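Long-range contacts in antifreeze protein (Marinomonas primoryensis, PDB 5JUH), which binds calcium in the RTX-type C-terminal domain of a giant adhesin that attaches its Antarctic bacterium to diatoms and ice: residues I108-A117 against V165-S176; S94-T102 against A120-T128. All blocks are in the same frame, centred on the assembly; numbering follows the deposited sequence.

Interaction 1. Residues I108-A117 against V165-S176. With CA (calcium ion), chain E; CA (calcium ion), chain B.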
loop_
_atom_site.group_PDB
_atom_site.type_symbol
_atom_site.label_atom_id
_atom_site.label_comp_id
_atom_site.label_asym_id
_atom_site.label_seq_id
_atom_site.Cartn_x
_atom_site.Cartn_y
_atom_site.Cartn_z
ATOM N N ILE A 108 -5.519 -1.213 12.646
ATOM C CA ILE A 108 -4.902 -0.722 11.405
ATOM C C ILE A 108 -5.426 0.662 11.028
ATOM O O ILE A 108 -6.507 1.063 11.389
ATOM C CB ILE A 108 -5.110 -1.677 10.190
ATOM C CG1 ILE A 108 -6.528 -1.734 9.731
ATOM C CG2 ILE A 108 -4.585 -3.056 10.496
ATOM C CD1 ILE A 108 -6.807 -2.673 8.599
ATOM N N ASP A 109 -4.567 1.392 10.295
ATOM C CA ASP A 109 -4.894 2.750 9.856
ATOM C C ASP A 109 -5.961 2.813 8.740
ATOM O O ASP A 109 -6.154 1.870 8.008
ATOM C CB ASP A 109 -3.656 3.468 9.414
ATOM C CG ASP A 109 -2.650 3.629 10.572
ATOM O OD1 ASP A 109 -3.045 3.768 11.820
ATOM O OD2 ASP A 109 -1.407 3.645 10.178
ATOM N N THR A 110 -6.595 3.993 8.654
ATOM C CA THR A 110 -7.470 4.351 7.532
ATOM C C THR A 110 -6.694 5.289 6.630
ATOM O O THR A 110 -6.078 6.276 7.095
ATOM C CB THR A 110 -8.708 4.980 8.040
ATOM O OG1 THR A 110 -9.453 4.063 8.823
ATOM C CG2 THR A 110 -9.564 5.520 6.890
ATOM N N ILE A 111 -6.713 4.991 5.329
ATOM C CA ILE A 111 -6.215 5.902 4.301
ATOM C C ILE A 111 -7.454 6.431 3.613
ATOM O O ILE A 111 -8.142 5.646 2.950
ATOM C CB ILE A 111 -5.244 5.232 3.316
ATOM C CG1 ILE A 111 -3.989 4.716 4.082
ATOM C CG2 ILE A 111 -4.890 6.254 2.237
ATOM C CD1 ILE A 111 -3.182 3.806 3.230
ATOM N N THR A 112 -7.731 7.699 3.755
ATOM C CA THR A 112 -9.023 8.218 3.293
ATOM C C THR A 112 -9.099 8.397 1.769
ATOM O O THR A 112 -10.230 8.182 1.270
ATOM C CB THR A 112 -9.418 9.518 3.900
ATOM O OG1 THR A 112 -8.563 10.538 3.445
ATOM C CG2 THR A 112 -9.396 9.526 5.448
ATOM N N ASP A 113 -7.962 8.599 1.072
ATOM C CA ASP A 113 -8.043 9.108 -0.268
ATOM C C ASP A 113 -6.932 8.479 -1.127
ATOM O O ASP A 113 -6.261 9.217 -1.915
ATOM C CB ASP A 113 -7.915 10.644 -0.269
ATOM C CG ASP A 113 -6.469 11.103 0.167
ATOM O OD1 ASP A 113 -5.779 10.379 0.983
ATOM O OD2 ASP A 113 -6.100 12.210 -0.307
ATOM N N PHE A 114 -6.754 7.148 -1.049
ATOM C CA PHE A 114 -5.675 6.555 -1.831
ATOM C C PHE A 114 -6.077 6.641 -3.319
ATOM O O PHE A 114 -7.066 6.027 -3.696
ATOM C CB PHE A 114 -5.476 5.104 -1.438
ATOM C CG PHE A 114 -4.305 4.432 -2.135
ATOM C CD1 PHE A 114 -3.052 4.717 -1.685
ATOM C CD2 PHE A 114 -4.453 3.584 -3.215
ATOM C CE1 PHE A 114 -1.967 4.188 -2.261
ATOM C CE2 PHE A 114 -3.333 2.974 -3.844
ATOM C CZ PHE A 114 -2.118 3.326 -3.351
ATOM N N ASN A 115 -5.199 7.223 -4.113
ATOM C CA ASN A 115 -5.398 7.323 -5.562
ATOM C C ASN A 115 -4.336 6.448 -6.178
ATOM O O ASN A 115 -3.164 6.822 -6.261
ATOM C CB ASN A 115 -5.286 8.762 -6.000
ATOM C CG ASN A 115 -5.447 8.941 -7.476
ATOM O OD1 ASN A 115 -5.521 7.984 -8.245
ATOM N ND2 ASN A 115 -5.417 10.163 -7.926
ATOM N N ALA A 116 -4.749 5.352 -6.807
ATOM C CA ALA A 116 -3.815 4.336 -7.290
ATOM C C ALA A 116 -2.965 4.883 -8.469
ATOM O O ALA A 116 -1.912 4.269 -8.785
ATOM C CB ALA A 116 -4.485 3.028 -7.741
ATOM N N ALA A 117 -3.466 5.879 -9.207
ATOM C CA ALA A 117 -2.665 6.440 -10.292
ATOM C C ALA A 117 -1.558 7.370 -9.824
ATOM O O ALA A 117 -0.664 7.688 -10.626
ATOM C CB ALA A 117 -3.564 7.302 -11.153
ATOM N N VAL A 165 -4.117 -4.386 4.986
ATOM C CA VAL A 165 -3.000 -3.544 5.423
ATOM C C VAL A 165 -3.475 -2.226 6.010
ATOM O O VAL A 165 -2.724 -1.514 6.709
ATOM C CB VAL A 165 -1.949 -3.362 4.303
ATOM C CG1 VAL A 165 -1.463 -4.674 3.697
ATOM C CG2 VAL A 165 -2.431 -2.398 3.222
ATOM N N ALA A 166 -4.678 -1.831 5.574
ATOM C CA ALA A 166 -5.277 -0.537 5.915
ATOM C C ALA A 166 -6.752 -0.647 5.571
ATOM O O ALA A 166 -7.095 -1.462 4.749
ATOM C CB ALA A 166 -4.667 0.676 5.178
ATOM N N ASN A 167 -7.566 0.265 6.106
ATOM C CA ASN A 167 -8.929 0.424 5.598
ATOM C C ASN A 167 -8.913 1.591 4.654
ATOM O O ASN A 167 -8.438 2.658 5.003
ATOM C CB ASN A 167 -9.865 0.683 6.777
ATOM C CG ASN A 167 -10.006 -0.568 7.636
ATOM O OD1 ASN A 167 -9.792 -0.521 8.872
ATOM N ND2 ASN A 167 -10.297 -1.601 7.046
ATOM N N PHE A 168 -9.346 1.410 3.435
ATOM C CA PHE A 168 -9.398 2.431 2.413
ATOM C C PHE A 168 -10.706 3.167 2.446
ATOM O O PHE A 168 -11.739 2.535 2.435
ATOM C CB PHE A 168 -9.063 1.845 1.055
ATOM C CG PHE A 168 -7.647 1.342 0.929
ATOM C CD1 PHE A 168 -6.658 2.277 0.647
ATOM C CD2 PHE A 168 -7.304 0.053 1.259
ATOM C CE1 PHE A 168 -5.358 1.914 0.540
ATOM C CE2 PHE A 168 -5.982 -0.343 1.247
ATOM C CZ PHE A 168 -5.014 0.623 0.899
ATOM N N GLY A 169 -10.691 4.484 2.594
ATOM C CA GLY A 169 -11.859 5.297 2.779
ATOM C C GLY A 169 -12.548 5.742 1.514
ATOM O O GLY A 169 -12.168 5.306 0.439
ATOM N N SER A 170 -13.541 6.606 1.651
ATOM C CA SER A 170 -14.454 6.860 0.502
ATOM C C SER A 170 -13.951 7.712 -0.544
ATOM O O SER A 170 -14.540 7.754 -1.625
ATOM C CB SER A 170 -15.802 7.456 0.990
ATOM O OG SER A 170 -15.455 8.471 1.893
ATOM N N ASP A 171 -12.827 8.381 -0.361
ATOM C CA ASP A 171 -12.275 9.122 -1.426
ATOM C C ASP A 171 -11.192 8.327 -2.166
ATOM O O ASP A 171 -10.525 8.913 -3.033
ATOM C CB ASP A 171 -11.650 10.402 -0.854
ATOM C CG ASP A 171 -12.663 11.352 -0.262
ATOM O OD1 ASP A 171 -13.705 11.517 -0.910
ATOM O OD2 ASP A 171 -12.363 11.976 0.769
ATOM N N SER A 172 -11.043 7.017 -1.904
ATOM C CA SER A 172 -10.034 6.224 -2.603
ATOM C C SER A 172 -10.504 5.861 -4.010
ATOM O O SER A 172 -11.709 5.776 -4.308
ATOM C CB SER A 172 -9.743 4.966 -1.758
ATOM O OG SER A 172 -9.197 5.337 -0.507
ATOM N N ASN A 173 -9.533 5.546 -4.840
ATOM C CA ASN A 173 -9.802 5.244 -6.270
ATOM C C ASN A 173 -8.760 4.275 -6.712
ATOM O O ASN A 173 -7.571 4.711 -6.855
ATOM C CB ASN A 173 -9.829 6.449 -7.106
ATOM C CG ASN A 173 -10.315 6.177 -8.489
ATOM O OD1 ASN A 173 -10.389 5.073 -8.947
ATOM N ND2 ASN A 173 -10.746 7.212 -9.149
ATOM N N PHE A 174 -9.068 3.015 -6.992
ATOM C CA PHE A 174 -8.095 2.068 -7.441
ATOM C C PHE A 174 -7.958 1.955 -8.987
ATOM O O PHE A 174 -7.284 1.085 -9.480
ATOM C CB PHE A 174 -8.377 0.695 -6.823
ATOM C CG PHE A 174 -7.863 0.505 -5.387
ATOM C CD1 PHE A 174 -8.057 1.427 -4.430
ATOM C CD2 PHE A 174 -7.195 -0.556 -5.070
ATOM C CE1 PHE A 174 -7.580 1.273 -3.160
ATOM C CE2 PHE A 174 -6.751 -0.780 -3.763
ATOM C CZ PHE A 174 -6.932 0.158 -2.834
ATOM N N ASP A 175 -8.478 2.908 -9.712
ATOM C CA ASP A 175 -8.343 2.989 -11.174
ATOM C C ASP A 175 -7.049 3.701 -11.511
ATOM O O ASP A 175 -6.989 4.933 -11.617
ATOM C CB ASP A 175 -9.508 3.744 -11.707
ATOM C CG ASP A 175 -9.478 3.855 -13.330
ATOM O OD1 ASP A 175 -8.731 3.079 -14.031
ATOM O OD2 ASP A 175 -10.220 4.785 -13.768
ATOM N N SER A 176 -5.990 2.924 -11.684
ATOM C CA SER A 176 -4.638 3.535 -11.922
ATOM C C SER A 176 -4.468 4.070 -13.316
ATOM O O SER A 176 -3.729 4.991 -13.534
ATOM C CB SER A 176 -3.555 2.560 -11.587
ATOM O OG SER A 176 -3.598 1.367 -12.382
HETATM CA CA CA E . -1.619 3.674 13.700
HETATM CA CA CA B . -8.743 1.094 -14.882
HETATM O O HOH W 1 -8.918 1.851 10.270
HETATM O O HOH W 2 0.294 3.912 12.351
HETATM O O HOH W 3 -10.308 12.272 2.149
HETATM O O HOH W 4 -8.496 -0.999 -16.129
HETATM O O HOH W 5 -1.937 1.305 13.128
#
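Strand 110-111 ends the run of three short parallel strands in one sheet of the calcium-bound RTX beta-roll, and strand 163-168 continues this sheet in parallel. Thr110 and Ile111 pair with Asn167 and Phe168. Asn167 straddles its partner: its N donates to Asp109 O (2.9 Å), and its O accepts from Ile111 N (2.9 Å). Gly169 N then bonds to Ile111 O. Beyond this ladder the two segments turn, and a single bridge rejoins them, with Asn173 N donating to Phe114 O and Ala116 N to Asn173 O.

Between the ladder and the bridge lies a type I turn, Gly169 to Ser172. Ser172 OG accepts from Phe114 N (3.1 Å) and donates to Gly169 O (3.1 Å). The same carbonyl also takes Ser172 N, from the same face of its plane. The hydroxyl thus ties the turn to segment 108-117.

On the side of the sheet that carries Ile111 and Phe168, toward the other sheet, sits an aromatic cluster of Phe114, Phe168 and Phe174. The side chains of Phe114 and Phe168 run side by side. With CG anti to the backbone N (chi1 -176°), the Phe114 ring presents its face to the edge of Phe168, in an offset edge-to-face pair. Their centroids are 5.6 Å apart and the planes meet at 66°. Phe174 CZ stands 3.9 Å above the centre of one face of the Phe168 ring. Ile111 CD1 fills in beside Phe168 CE1 and Ala166 CB. Leu121 and Phe97 of the other sheet also touch this cluster.

Each end carries a calcium ion. Asp109 OD1 binds one together with Asp82, Leu84 and Asp86. Asp175 OD1 binds the other at 2.2 Å, with Asn177, Val179, Gly181 and Asp186. Near Asp109, one water accepts from Thr110 OG1 and donates to Ile108 O and to Asn167 OD1 (2.9 Å).

Interaction 2. Residues S94-T102 against A120-T128. With CA (calcium ion), chain C; CA (calcium ion), chain H; CA (calcium ion), chain G.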
loop_
_atom_site.group_PDB
_atom_site.type_symbol
_atom_site.label_atom_id
_atom_site.label_comp_id
_atom_site.label_asym_id
_atom_site.label_seq_id
_atom_site.Cartn_x
_atom_site.Cartn_y
_atom_site.Cartn_z
ATOM N N SER A 94 1.491 12.925 -5.240
ATOM C CA SER A 94 1.664 11.499 -5.236
ATOM C C SER A 94 2.293 11.166 -3.866
ATOM O O SER A 94 3.460 11.531 -3.625
ATOM C CB SER A 94 2.643 11.078 -6.301
ATOM O OG SER A 94 2.033 11.277 -7.600
ATOM N N ASP A 95 1.505 10.602 -2.972
ATOM C CA ASP A 95 1.875 10.469 -1.560
ATOM C C ASP A 95 2.199 9.040 -1.281
ATOM O O ASP A 95 1.518 8.107 -1.744
ATOM C CB ASP A 95 0.689 10.969 -0.703
ATOM C CG ASP A 95 0.338 12.390 -1.025
ATOM O OD1 ASP A 95 1.210 13.260 -0.899
ATOM O OD2 ASP A 95 -0.759 12.627 -1.502
ATOM N N ILE A 96 3.183 8.849 -0.396
ATOM C CA ILE A 96 3.514 7.496 0.078
ATOM C C ILE A 96 2.890 7.365 1.485
ATOM O O ILE A 96 3.127 8.184 2.364
ATOM C CB ILE A 96 5.036 7.291 0.195
ATOM C CG1 ILE A 96 5.663 7.376 -1.181
ATOM C CG2 ILE A 96 5.355 5.999 0.929
ATOM C CD1 ILE A 96 7.158 7.521 -1.174
ATOM N N PHE A 97 2.108 6.330 1.654
ATOM C CA PHE A 97 1.591 5.981 2.952
ATOM C C PHE A 97 2.368 4.819 3.489
ATOM O O PHE A 97 2.391 3.742 2.905
ATOM C CB PHE A 97 0.062 5.599 2.883
ATOM C CG PHE A 97 -0.778 6.713 2.290
ATOM C CD1 PHE A 97 -1.363 7.659 3.088
ATOM C CD2 PHE A 97 -1.058 6.796 0.914
ATOM C CE1 PHE A 97 -2.137 8.682 2.580
ATOM C CE2 PHE A 97 -1.814 7.818 0.392
ATOM C CZ PHE A 97 -2.386 8.716 1.216
ATOM N N ILE A 98 3.100 5.074 4.581
ATOM C CA ILE A 98 3.833 3.982 5.241
ATOM C C ILE A 98 2.995 3.275 6.240
ATOM O O ILE A 98 2.396 3.939 7.071
ATOM C CB ILE A 98 5.127 4.557 5.938
ATOM C CG1 ILE A 98 6.023 5.308 4.941
ATOM C CG2 ILE A 98 5.898 3.419 6.583
ATOM C CD1 ILE A 98 7.228 6.007 5.598
ATOM N N LEU A 99 2.873 1.974 6.136
ATOM C CA LEU A 99 1.970 1.234 6.993
ATOM C C LEU A 99 2.784 0.270 7.885
ATOM O O LEU A 99 3.699 -0.377 7.474
ATOM C CB LEU A 99 0.972 0.398 6.132
ATOM C CG LEU A 99 0.030 1.383 5.393
ATOM C CD1 LEU A 99 -0.806 0.508 4.482
ATOM C CD2 LEU A 99 -0.920 2.075 6.330
ATOM N N ASN A 100 2.328 0.188 9.096
ATOM C CA ASN A 100 2.829 -0.705 10.141
ATOM C C ASN A 100 2.048 -1.975 10.160
ATOM O O ASN A 100 0.812 -2.008 10.023
ATOM C CB ASN A 100 2.833 0.041 11.493
ATOM C CG ASN A 100 1.472 0.480 11.930
ATOM O OD1 ASN A 100 1.011 0.153 13.132
ATOM N ND2 ASN A 100 0.795 1.203 11.063
ATOM N N ASP A 101 2.728 -3.043 10.506
ATOM C CA ASP A 101 2.058 -4.327 10.682
ATOM C C ASP A 101 1.599 -4.418 12.157
ATOM O O ASP A 101 2.357 -4.426 13.036
ATOM C CB ASP A 101 3.141 -5.381 10.451
ATOM C CG ASP A 101 2.629 -6.747 10.358
ATOM O OD1 ASP A 101 1.397 -6.983 10.453
ATOM O OD2 ASP A 101 3.535 -7.731 10.291
ATOM N N THR A 102 0.378 -4.630 12.394
ATOM C CA THR A 102 -0.211 -4.833 13.717
ATOM C C THR A 102 -0.592 -6.310 13.823
ATOM O O THR A 102 -0.758 -6.961 12.847
ATOM C CB THR A 102 -1.464 -3.959 13.998
ATOM O OG1 THR A 102 -2.473 -4.376 13.072
ATOM C CG2 THR A 102 -1.181 -2.475 13.878
ATOM N N ALA A 120 1.222 5.747 -3.301
ATOM C CA ALA A 120 1.888 4.453 -3.146
ATOM C C ALA A 120 1.824 4.008 -1.715
ATOM O O ALA A 120 1.595 4.790 -0.859
ATOM C CB ALA A 120 3.356 4.579 -3.554
ATOM N N LEU A 121 1.972 2.723 -1.484
ATOM C CA LEU A 121 1.984 2.157 -0.163
ATOM C C LEU A 121 3.353 1.536 0.136
ATOM O O LEU A 121 3.848 0.712 -0.613
ATOM C CB LEU A 121 0.985 1.024 -0.098
ATOM C CG LEU A 121 -0.483 1.344 -0.472
ATOM C CD1 LEU A 121 -1.339 0.106 -0.426
ATOM C CD2 LEU A 121 -1.042 2.364 0.530
ATOM N N ASP A 122 3.951 1.954 1.239
ATOM C CA ASP A 122 5.189 1.313 1.712
ATOM C C ASP A 122 4.793 0.158 2.633
ATOM O O ASP A 122 4.343 0.420 3.760
ATOM C CB ASP A 122 6.129 2.336 2.356
ATOM C CG ASP A 122 7.472 1.715 2.785
ATOM O OD1 ASP A 122 7.498 0.486 3.021
ATOM O OD2 ASP A 122 8.473 2.472 2.822
ATOM N N LEU A 123 4.976 -1.031 2.128
ATOM C CA LEU A 123 4.539 -2.191 2.861
ATOM C C LEU A 123 5.681 -3.003 3.457
ATOM O O LEU A 123 5.470 -4.074 3.812
ATOM C CB LEU A 123 3.735 -3.162 1.907
ATOM C CG LEU A 123 2.467 -2.460 1.345
ATOM C CD1 LEU A 123 1.724 -3.497 0.497
ATOM C CD2 LEU A 123 1.518 -1.948 2.459
ATOM N N THR A 124 6.845 -2.406 3.478
ATOM C CA THR A 124 8.033 -3.130 4.016
ATOM C C THR A 124 7.808 -3.779 5.363
ATOM O O THR A 124 8.149 -4.884 5.530
ATOM C CB THR A 124 9.234 -2.159 4.110
ATOM O OG1 THR A 124 9.481 -1.547 2.848
ATOM C CG2 THR A 124 10.507 -2.915 4.547
ATOM N N ASP A 125 7.148 -3.046 6.250
ATOM C CA ASP A 125 6.944 -3.624 7.587
ATOM C C ASP A 125 6.003 -4.820 7.626
ATOM O O ASP A 125 6.114 -5.658 8.442
ATOM C CB ASP A 125 6.393 -2.524 8.523
ATOM C CG ASP A 125 6.498 -2.906 10.003
ATOM O OD1 ASP A 125 7.578 -3.167 10.418
ATOM O OD2 ASP A 125 5.504 -2.907 10.617
ATOM N N LEU A 126 5.107 -4.915 6.691
ATOM C CA LEU A 126 4.224 -6.059 6.613
ATOM C C LEU A 126 4.845 -7.273 5.957
ATOM O O LEU A 126 4.359 -8.339 6.101
ATOM C CB LEU A 126 2.951 -5.638 5.785
ATOM C CG LEU A 126 2.188 -4.709 6.734
ATOM C CD1 LEU A 126 2.221 -3.270 6.509
ATOM C CD2 LEU A 126 0.857 -5.249 6.980
ATOM N N LEU A 127 5.846 -7.047 5.138
ATOM C CA LEU A 127 6.421 -8.042 4.283
ATOM C C LEU A 127 7.699 -8.682 4.836
ATOM O O LEU A 127 7.981 -9.828 4.582
ATOM C CB LEU A 127 6.651 -7.450 2.916
ATOM C CG LEU A 127 5.359 -7.179 2.149
ATOM C CD1 LEU A 127 5.630 -6.218 1.042
ATOM C CD2 LEU A 127 4.724 -8.500 1.613
ATOM N N THR A 128 8.438 -7.891 5.583
ATOM C CA THR A 128 9.783 -8.334 6.056
ATOM C C THR A 128 9.770 -9.525 6.993
ATOM O O THR A 128 10.676 -10.369 6.866
ATOM C CB THR A 128 10.602 -7.189 6.670
ATOM O OG1 THR A 128 9.923 -6.666 7.795
ATOM C CG2 THR A 128 10.795 -6.089 5.670
HETATM CA CA CA C . -0.575 -8.128 10.917
HETATM CA CA CA H . 0.016 15.295 -0.947
HETATM CA CA CA G . -2.285 12.106 -3.128
HETATM O O HOH W 6 5.988 -0.381 5.950
HETATM O O HOH W 7 6.165 -8.586 8.665
HETATM O O HOH W 8 -2.187 -6.425 10.660
HETATM O O HOH W 9 -1.310 -7.215 8.815
HETATM O O HOH W 10 0.808 -9.566 12.257
HETATM O O HOH W 11 -0.463 -9.909 9.529
HETATM O O HOH W 12 -2.237 -9.336 11.689
#
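Strands 96-98 and 120-122 are parallel neighbours in the second sheet of the calcium-binding RTX beta-roll. Four backbone bonds join Asp95-Leu99 to Ala120-Asp122. Phe97 makes two bonds to the neighbouring strand: its N donates to Ala120 O (3.0 Å) and its O accepts from Asp122 N (2.9 Å). Ala120 N to Asp95 O and Leu99 N to Asp122 O complete the ladder.

The apolar contacts fall on two faces. On one, Asp122 CB rests against Ile98 CG1 (3.9 Å) and Ile96 CG2. On the other, Leu121 CD2 packs on Phe97 CB. Past the strands, Leu99 CD1 meets Leu123 CD2, and Leu126 CD1 lies against Leu99 CB and close to Leu99 O.

The polar contacts gather at the start of helix 124-127. Asp122 OD1 takes both Thr124 N and Thr124 OG1, in an Asx turn. Asp125 OD2 accepts from Asp101 N (2.8 Å) on its anti lone pair, almost straight at 170°. With CG anti to its own N (chi1 -165°), Asp125 carries this oxygen to the loop that follows strand 96-98. A water that accepts from Asp125 N lies between the segments, its oxygen 2.7 Å from Leu99 O and near Asp122 O.

Metal bonds mark both ends of 94-102. Asp95 bridges two calcium ions. Asp101 OD1 (2.3 Å) and Thr102 O bind a third, which five waters complete.

Asp101 and Asp125 therefore have separate tasks. One carboxylate meets the metal and the other a backbone amide. Their OD2 atoms stay 5.2 Å apart, and the calcium ion probably offsets part of the like charge.

Overall arrangement
The two contacts lie in the two facing sheets of the domain, with centres about 13 Å apart. Their segments alternate along the chain, so 108-117 follows 94-102 and precedes 120-128. Across the interior the sheets meet directly. Phe114 CE1 of interaction 1 lies 3.5 Å from Leu121 CD2 of interaction 2, and Val165 CG2 is 3.6 Å from Leu99 CD1. The side chains that meet between the sheets are mainly apolar. The polar exception is at the calcium end, where Asp109 OD2 comes 3.4 Å from Asn100 ND2, beside the ion that Asp109 binds.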